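Thiol:disulfide interchange protein DsbA (Pseudomonas aeruginosa, PDB 4ZL8) probably introduces disulfide bonds into other periplasmic proteins by passing on its own redox-active disulfide. Local coordinates at residues G68-W71 against N72-G75; L79-S83 against M84-H88; L176-A179 against D180-E184. The protein carries 1 engineered substitution. All coordinates share one frame; numbering follows the deposited sequence. Where two conformers were deposited one is given.

In the fold
Interactions 1 and 2 mark the two ends of helix 70-84, the first helix after strand 58-64: residues 68-75 start it, and residues 79-88 close it and turn the chain into helix 87-99. Their centres lie about 16 Å apart. Interaction 3 comes last along the chain, within helix 172-188, which packs on strands 27-33 and 162-165 of the sheet. Its centre is about 30 Å from that of interaction 1 and about 27 Å from that of interaction 2, on the opposite side of the chain's centre. The set therefore samples both parts of a DsbA: the helices inserted into the thioredoxin fold, and the thioredoxin core with its final helix.

Interaction 1: G68-W71 against N72-G75; sequences GGIW and NVHG
Helix 70-84, the first helix inserted into the thioredoxin fold, starts here with two glycines, Gly68 and Gly69, before its first helical bonds. At the N-cap position, Gly69 O accepts a bond from Val73 N at 3.2 Å, in the carbonyl plane, and a weak one from Asn72 N. Asn72 folds its side chain back over this turn: with CG anti to the carbonyl carbon (chi1 -72°), OD1 comes within 2.8 Å of Gly68 N and takes its hydrogen from above the amide carbonyl plane, 51° out of it. That bond ties the residue before the cap to the first turn. The next two rungs follow directly: His74 N to Ile70 O at 2.9 Å and Gly75 N to Trp71 O. The ring of His74 is held by Trp34 at ND1 and by the carbonyl of Lys104 at NE2, which should fix its rotation, while the ring of Trp71 stacks on Trp34. Ile70 covers one face of the imidazole. Its CG1, anti to the backbone N (chi1 -169°), makes a CH-pi contact 3.8 Å from the ring centroid, displaced toward the rim, and CD1 continues along the ring to lie 3.7 Å from His74 NE2.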
loop_
_atom_site.group_PDB
_atom_site.type_symbol
_atom_site.label_atom_id
_atom_site.label_comp_id
_atom_site.label_asym_id
_atom_site.label_seq_id
_atom_site.Cartn_x
_atom_site.Cartn_y
_atom_site.Cartn_z
ATOM N N GLY A 68 7.223 -11.042 -6.680
ATOM C CA GLY A 68 7.207 -12.131 -7.636
ATOM C C GLY A 68 5.858 -12.788 -7.869
ATOM O O GLY A 68 4.968 -12.766 -7.031
ATOM N N GLY A 69 5.721 -13.409 -9.034
ATOM C CA GLY A 69 4.550 -14.219 -9.339
ATOM C C GLY A 69 3.244 -13.480 -9.185
ATOM O O GLY A 69 3.081 -12.364 -9.670
ATOM N N ILE A 70 2.300 -14.083 -8.478
ATOM C CA ILE A 70 0.992 -13.515 -8.322
ATOM C C ILE A 70 1.030 -12.169 -7.578
ATOM O O ILE A 70 0.136 -11.336 -7.745
ATOM C CB ILE A 70 0.044 -14.523 -7.609
ATOM C CG1 ILE A 70 -1.400 -14.044 -7.673
ATOM C CG2 ILE A 70 0.460 -14.752 -6.168
ATOM C CD1 ILE A 70 -1.955 -14.010 -9.066
ATOM N N TRP A 71 2.052 -11.961 -6.746
ATOM C CA TRP A 71 2.155 -10.651 -6.077
ATOM C C TRP A 71 2.361 -9.567 -7.126
ATOM O O TRP A 71 1.834 -8.468 -7.000
ATOM C CB TRP A 71 3.308 -10.609 -5.089
ATOM C CG TRP A 71 3.207 -11.469 -3.888
ATOM C CD1 TRP A 71 2.843 -12.789 -3.834
ATOM C CD2 TRP A 71 3.598 -11.121 -2.551
ATOM N NE1 TRP A 71 2.956 -13.262 -2.548
ATOM C CE2 TRP A 71 3.405 -12.246 -1.743
ATOM C CE3 TRP A 71 4.059 -9.934 -1.957
ATOM C CZ2 TRP A 71 3.692 -12.245 -0.389
ATOM C CZ3 TRP A 71 4.325 -9.931 -0.618
ATOM C CH2 TRP A 71 4.152 -11.077 0.157
ATOM N N ASN A 72 3.127 -9.863 -8.169
ATOM C CA ASN A 72 3.385 -8.875 -9.205
ATOM C C ASN A 72 2.138 -8.610 -10.027
ATOM O O ASN A 72 1.815 -7.468 -10.335
ATOM C CB ASN A 72 4.537 -9.313 -10.104
ATOM C CG ASN A 72 5.875 -9.217 -9.414
ATOM O OD1 ASN A 72 5.959 -9.045 -8.203
ATOM N ND2 ASN A 72 6.946 -9.356 -10.186
ATOM N N VAL A 73 1.411 -9.665 -10.359
ATOM C CA VAL A 73 0.169 -9.564 -11.107
ATOM C C VAL A 73 -0.876 -8.728 -10.333
ATOM O O VAL A 73 -1.499 -7.786 -10.855
ATOM C CB VAL A 73 -0.360 -10.981 -11.400
ATOM C CG1 VAL A 73 -1.746 -10.946 -11.978
ATOM C CG2 VAL A 73 0.605 -11.712 -12.327
ATOM N N HIS A 74 -1.041 -9.055 -9.057
ATOM C CA HIS A 74 -1.992 -8.325 -8.248
ATOM C C HIS A 74 -1.533 -6.898 -8.019
ATOM O O HIS A 74 -2.371 -5.973 -7.937
ATOM C CB HIS A 74 -2.257 -9.035 -6.913
ATOM C CG HIS A 74 -3.154 -10.217 -7.035
ATOM N ND1 HIS A 74 -3.283 -11.149 -6.032
ATOM C CD2 HIS A 74 -3.956 -10.632 -8.046
ATOM C CE1 HIS A 74 -4.148 -12.074 -6.404
ATOM N NE2 HIS A 74 -4.565 -11.791 -7.626
ATOM N N GLY A 75 -0.221 -6.699 -7.900
ATOM C CA GLY A 75 0.314 -5.358 -7.773
ATOM C C GLY A 75 0.118 -4.537 -9.033
ATOM O O GLY A 75 -0.154 -3.330 -8.974
#

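Interaction 2: L79-S83 against M84-H88; sequences LTLIS and MGVEH. Engineered in segment 79-83: Ile82 (natural residue Glu).
A Schellman motif ends helix 70-84 here, and within two residues the chain starts helix 87-99. Leu81 O takes the 6-to-1 bond of the motif, from Val86 N at 3.0 Å (161° at the hydrogen), and a weak one from Glu87 N. Ahead of it, Thr80 O takes a regular helical bond, from Met84 N at 3.0 Å. Gly85, at positive phi, makes the 5-to-2 bond, giving its N-H to Ile82 O at 2.9 Å, but from well above the carbonyl plane, 66° out of it. Two side-chain oxygens have their partners elsewhere: Thr80 OG1 bonds to Gln76 O, and Glu87 OE2 meets both His91 ND1 and Tyr35 OH, so this buried carboxylate oxygen is gripped twice.

Carbon contacts accompany these bonds. Leu81 CD2 meets Val86 CG2 at 3.7 Å, the two side chains crossing at about a right angle. Glu87 CB sits 3.7 Å from Leu81 CB and is also touched by CD1 of the engineered Ile82, at 3.6 Å. Bending at chi2 (-83°) then carries the Glu87 carboxylate away from the turn. Around the corner, Thr80 packs on helices 122-129 and 132-148, Ser83 touches the former and Leu79 the latter, while Leu81 rests on Tyr35 in the loop between strand 27-33 and helix 38-52.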
loop_
_atom_site.group_PDB
_atom_site.type_symbol
_atom_site.label_atom_id
_atom_site.label_comp_id
_atom_site.label_asym_id
_atom_site.label_seq_id
_atom_site.Cartn_x
_atom_site.Cartn_y
_atom_site.Cartn_z
ATOM N N LEU A 79 -1.871 -0.956 -9.450
ATOM C CA LEU A 79 -1.327 0.237 -10.083
ATOM C C LEU A 79 -2.150 0.684 -11.285
ATOM O O LEU A 79 -2.286 1.870 -11.541
ATOM C CB LEU A 79 0.136 0.034 -10.485
ATOM C CG LEU A 79 1.084 -0.147 -9.320
ATOM C CD1 LEU A 79 2.457 -0.615 -9.794
ATOM C CD2 LEU A 79 1.221 1.115 -8.504
ATOM N N THR A 80 -2.740 -0.276 -11.990
ATOM C CA THR A 80 -3.627 0.019 -13.108
ATOM C C THR A 80 -4.859 0.765 -12.608
ATOM O O THR A 80 -5.271 1.773 -13.190
ATOM C CB THR A 80 -4.026 -1.262 -13.863
ATOM O OG1 THR A 80 -2.849 -1.824 -14.462
ATOM C CG2 THR A 80 -5.022 -0.972 -14.953
ATOM N N LEU A 81 -5.438 0.275 -11.518
ATOM C CA LEU A 81 -6.624 0.905 -10.953
ATOM C C LEU A 81 -6.319 2.308 -10.431
ATOM O O LEU A 81 -7.124 3.226 -10.584
ATOM C CB LEU A 81 -7.207 0.028 -9.845
ATOM C CG LEU A 81 -7.727 -1.334 -10.280
ATOM C CD1 LEU A 81 -8.027 -2.202 -9.081
ATOM C CD2 LEU A 81 -8.925 -1.183 -11.169
ATOM N N ILE A 82 -5.162 2.480 -9.790
ATOM C CA ILE A 82 -4.713 3.822 -9.407
ATOM C C ILE A 82 -4.617 4.760 -10.614
ATOM O O ILE A 82 -5.132 5.876 -10.591
ATOM C CB ILE A 82 -3.349 3.765 -8.684
ATOM C CG1 ILE A 82 -3.494 3.121 -7.309
ATOM C CG2 ILE A 82 -2.750 5.154 -8.556
ATOM C CD1 ILE A 82 -4.271 3.932 -6.317
ATOM N N SER A 83 -3.995 4.301 -11.694
ATOM C CA SER A 83 -3.855 5.122 -12.892
ATOM C C SER A 83 -5.214 5.523 -13.447
ATOM O O SER A 83 -5.412 6.664 -13.912
ATOM C CB SER A 83 -3.087 4.333 -13.957
ATOM O OG SER A 83 -3.096 4.980 -15.220
ATOM N N MET A 84 -6.159 4.600 -13.402
ATOM C CA MET A 84 -7.510 4.863 -13.891
ATOM C C MET A 84 -8.335 5.739 -12.953
ATOM O O MET A 84 -9.411 6.192 -13.333
ATOM C CB MET A 84 -8.261 3.562 -14.111
ATOM C CG MET A 84 -7.755 2.764 -15.276
ATOM S SD MET A 84 -8.649 1.229 -15.517
ATOM C CE MET A 84 -10.200 1.819 -16.190
ATOM N N GLY A 85 -7.839 5.961 -11.738
ATOM C CA GLY A 85 -8.519 6.805 -10.772
ATOM C C GLY A 85 -9.667 6.109 -10.061
ATOM O O GLY A 85 -10.524 6.794 -9.502
ATOM N N VAL A 86 -9.681 4.775 -10.073
ATOM C CA VAL A 86 -10.809 4.011 -9.539
ATOM C C VAL A 86 -10.447 3.048 -8.406
ATOM O O VAL A 86 -11.323 2.332 -7.918
ATOM C CB VAL A 86 -11.508 3.190 -10.644
ATOM C CG1 VAL A 86 -11.988 4.109 -11.752
ATOM C CG2 VAL A 86 -10.584 2.115 -11.180
ATOM N N GLU A 87 -9.192 3.003 -7.969
ATOM C CA GLU A 87 -8.831 1.987 -6.978
ATOM C C GLU A 87 -9.631 2.153 -5.710
ATOM O O GLU A 87 -10.086 1.156 -5.151
ATOM C CB GLU A 87 -7.331 1.978 -6.667
ATOM C CG GLU A 87 -6.818 0.648 -6.099
ATOM C CD GLU A 87 -7.022 0.497 -4.605
ATOM O OE1 GLU A 87 -7.150 1.508 -3.893
ATOM O OE2 GLU A 87 -7.023 -0.681 -4.152
ATOM N N HIS A 88 -9.797 3.384 -5.243
ATOM C CA HIS A 88 -10.482 3.620 -3.982
ATOM C C HIS A 88 -11.893 3.072 -4.054
ATOM O O HIS A 88 -12.388 2.510 -3.074
ATOM C CB HIS A 88 -10.514 5.108 -3.648
ATOM C CG HIS A 88 -11.297 5.439 -2.418
ATOM N ND1 HIS A 88 -10.730 5.486 -1.162
ATOM C CD2 HIS A 88 -12.599 5.771 -2.256
ATOM C CE1 HIS A 88 -11.654 5.820 -0.278
ATOM N NE2 HIS A 88 -12.795 6.006 -0.918
#

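Interaction 3: L176-A179 against D180-E184; sequences LKLA and DYLIE
Two turns of helix 172-188, the last helix of the thioredoxin fold, are joined here by a regular ladder of backbone bonds and by side chains that divide between the protein core and the surface. The ladder has four rungs: Asp180 N to Leu176 O, Tyr181 N to Lys177 O, Leu182 N to Leu178 O at 2.9 Å, and Ile183 N to Ala179 O at 2.8 Å. In the last two the donor comes nearly head-on to the carbonyl oxygen, and all four are close to straight at the hydrogen.

Among apolar contacts, Leu178 and Leu182 meet through their CD1 methyls at 3.8 Å. Leu178 CD1 also approaches Tyr181 CD2, a looser touch at 4.3 Å, and the ring of Tyr181 extends beyond it to meet Tyr6 edge-to-face. Leu178, Leu182 and Ala179 all touch Phe164, Ala179 also touches Trp50 of helix 38-52, and Ile183 faces Ile27 and Val29, so the same helix packs on strands 162-165 and 27-33 of the sheet.

One polar side chain belongs here too. Asp180 OD1 accepts a hydrogen bond from Trp50 NE1, tying this helix to helix 38-52, at whose start the predicted redox disulfide Cys37-Cys40 lies. A chi1 of -75° sets the Asp180 CG beside the backbone N, laying the carboxylate back along the preceding turn, with CG 3.3 Å from Leu176 O. Asp180 OD2 and Leu176 O, 3.5 Å apart, are both acceptors, so their closeness is not a bond.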
loop_
_atom_site.group_PDB
_atom_site.type_symbol
_atom_site.label_atom_id
_atom_site.label_comp_id
_atom_site.label_asym_id
_atom_site.label_seq_id
_atom_site.Cartn_x
_atom_site.Cartn_y
_atom_site.Cartn_z
ATOM N N LEU A 176 -1.251 1.704 14.434
ATOM C CA LEU A 176 -1.754 3.034 14.091
ATOM C C LEU A 176 -1.337 4.068 15.124
ATOM O O LEU A 176 -1.047 5.215 14.766
ATOM C CB LEU A 176 -3.275 3.017 14.041
ATOM C CG LEU A 176 -4.023 2.001 13.188
ATOM C CD1 LEU A 176 -5.529 2.275 13.299
ATOM C CD2 LEU A 176 -3.558 2.061 11.773
ATOM N N LYS A 177 -1.310 3.706 16.400
ATOM C CA LYS A 177 -0.814 4.643 17.408
ATOM C C LYS A 177 0.636 4.987 17.154
ATOM O O LYS A 177 1.050 6.139 17.324
ATOM C CB LYS A 177 -0.955 4.065 18.813
ATOM C CG LYS A 177 -2.351 3.901 19.290
ATOM C CD LYS A 177 -2.365 3.358 20.728
ATOM C CE LYS A 177 -3.772 3.135 21.213
ATOM N NZ LYS A 177 -3.757 2.488 22.546
ATOM N N LEU A 178 1.436 4.001 16.773
ATOM C CA LEU A 178 2.833 4.242 16.465
ATOM C C LEU A 178 2.952 5.124 15.229
ATOM O O LEU A 178 3.748 6.079 15.209
ATOM C CB LEU A 178 3.551 2.897 16.319
ATOM C CG LEU A 178 4.993 2.969 15.826
ATOM C CD1 LEU A 178 5.889 3.836 16.696
ATOM C CD2 LEU A 178 5.555 1.557 15.743
ATOM N N ALA A 179 2.146 4.865 14.208
ATOM C CA ALA A 179 2.132 5.745 13.039
ATOM C C ALA A 179 1.811 7.180 13.457
ATOM O O ALA A 179 2.477 8.111 13.004
ATOM C CB ALA A 179 1.135 5.270 11.997
ATOM N N ASP A 180 0.796 7.351 14.288
ATOM C CA ASP A 180 0.418 8.686 14.735
ATOM C C ASP A 180 1.599 9.370 15.427
ATOM O O ASP A 180 1.848 10.555 15.207
ATOM C CB ASP A 180 -0.743 8.597 15.727
ATOM C CG ASP A 180 -2.079 8.287 15.066
ATOM O OD1 ASP A 180 -2.207 8.469 13.844
ATOM O OD2 ASP A 180 -3.008 7.875 15.808
ATOM N N TYR A 181 2.265 8.656 16.324
ATOM C CA TYR A 181 3.428 9.163 17.049
ATOM C C TYR A 181 4.516 9.634 16.086
ATOM O O TYR A 181 5.078 10.722 16.241
ATOM C CB TYR A 181 3.940 8.054 17.961
ATOM C CG TYR A 181 5.240 8.292 18.667
ATOM C CD1 TYR A 181 5.272 8.824 19.953
ATOM C CD2 TYR A 181 6.438 7.925 18.073
ATOM C CE1 TYR A 181 6.469 8.991 20.618
ATOM C CE2 TYR A 181 7.632 8.085 18.720
ATOM C CZ TYR A 181 7.652 8.613 19.987
ATOM O OH TYR A 181 8.859 8.753 20.639
ATOM N N LEU A 182 4.802 8.822 15.074
ATOM C CA LEU A 182 5.855 9.148 14.120
ATOM C C LEU A 182 5.453 10.301 13.206
ATOM O O LEU A 182 6.286 11.129 12.812
ATOM C CB LEU A 182 6.266 7.899 13.335
ATOM C CG LEU A 182 6.920 6.858 14.239
ATOM C CD1 LEU A 182 7.022 5.532 13.453
ATOM C CD2 LEU A 182 8.266 7.275 14.772
ATOM N N ILE A 183 4.174 10.390 12.886
ATOM C CA ILE A 183 3.664 11.546 12.162
ATOM C C ILE A 183 3.892 12.820 12.978
ATOM O O ILE A 183 4.391 13.823 12.440
ATOM C CB ILE A 183 2.172 11.396 11.802
ATOM C CG1 ILE A 183 1.973 10.305 10.735
ATOM C CG2 ILE A 183 1.600 12.711 11.317
ATOM C CD1 ILE A 183 0.563 9.829 10.641
ATOM N N GLU A 184 3.574 12.808 14.269
ATOM C CA GLU A 184 3.841 13.972 15.109
ATOM C C GLU A 184 5.333 14.306 15.173
ATOM O O GLU A 184 5.714 15.466 15.176
ATOM C CB GLU A 184 3.287 13.770 16.523
ATOM C CG GLU A 184 1.757 13.684 16.601
ATOM C CD GLU A 184 1.028 14.967 16.312
ATOM O OE1 GLU A 184 1.640 16.054 16.195
ATOM O OE2 GLU A 184 -0.209 14.886 16.186
#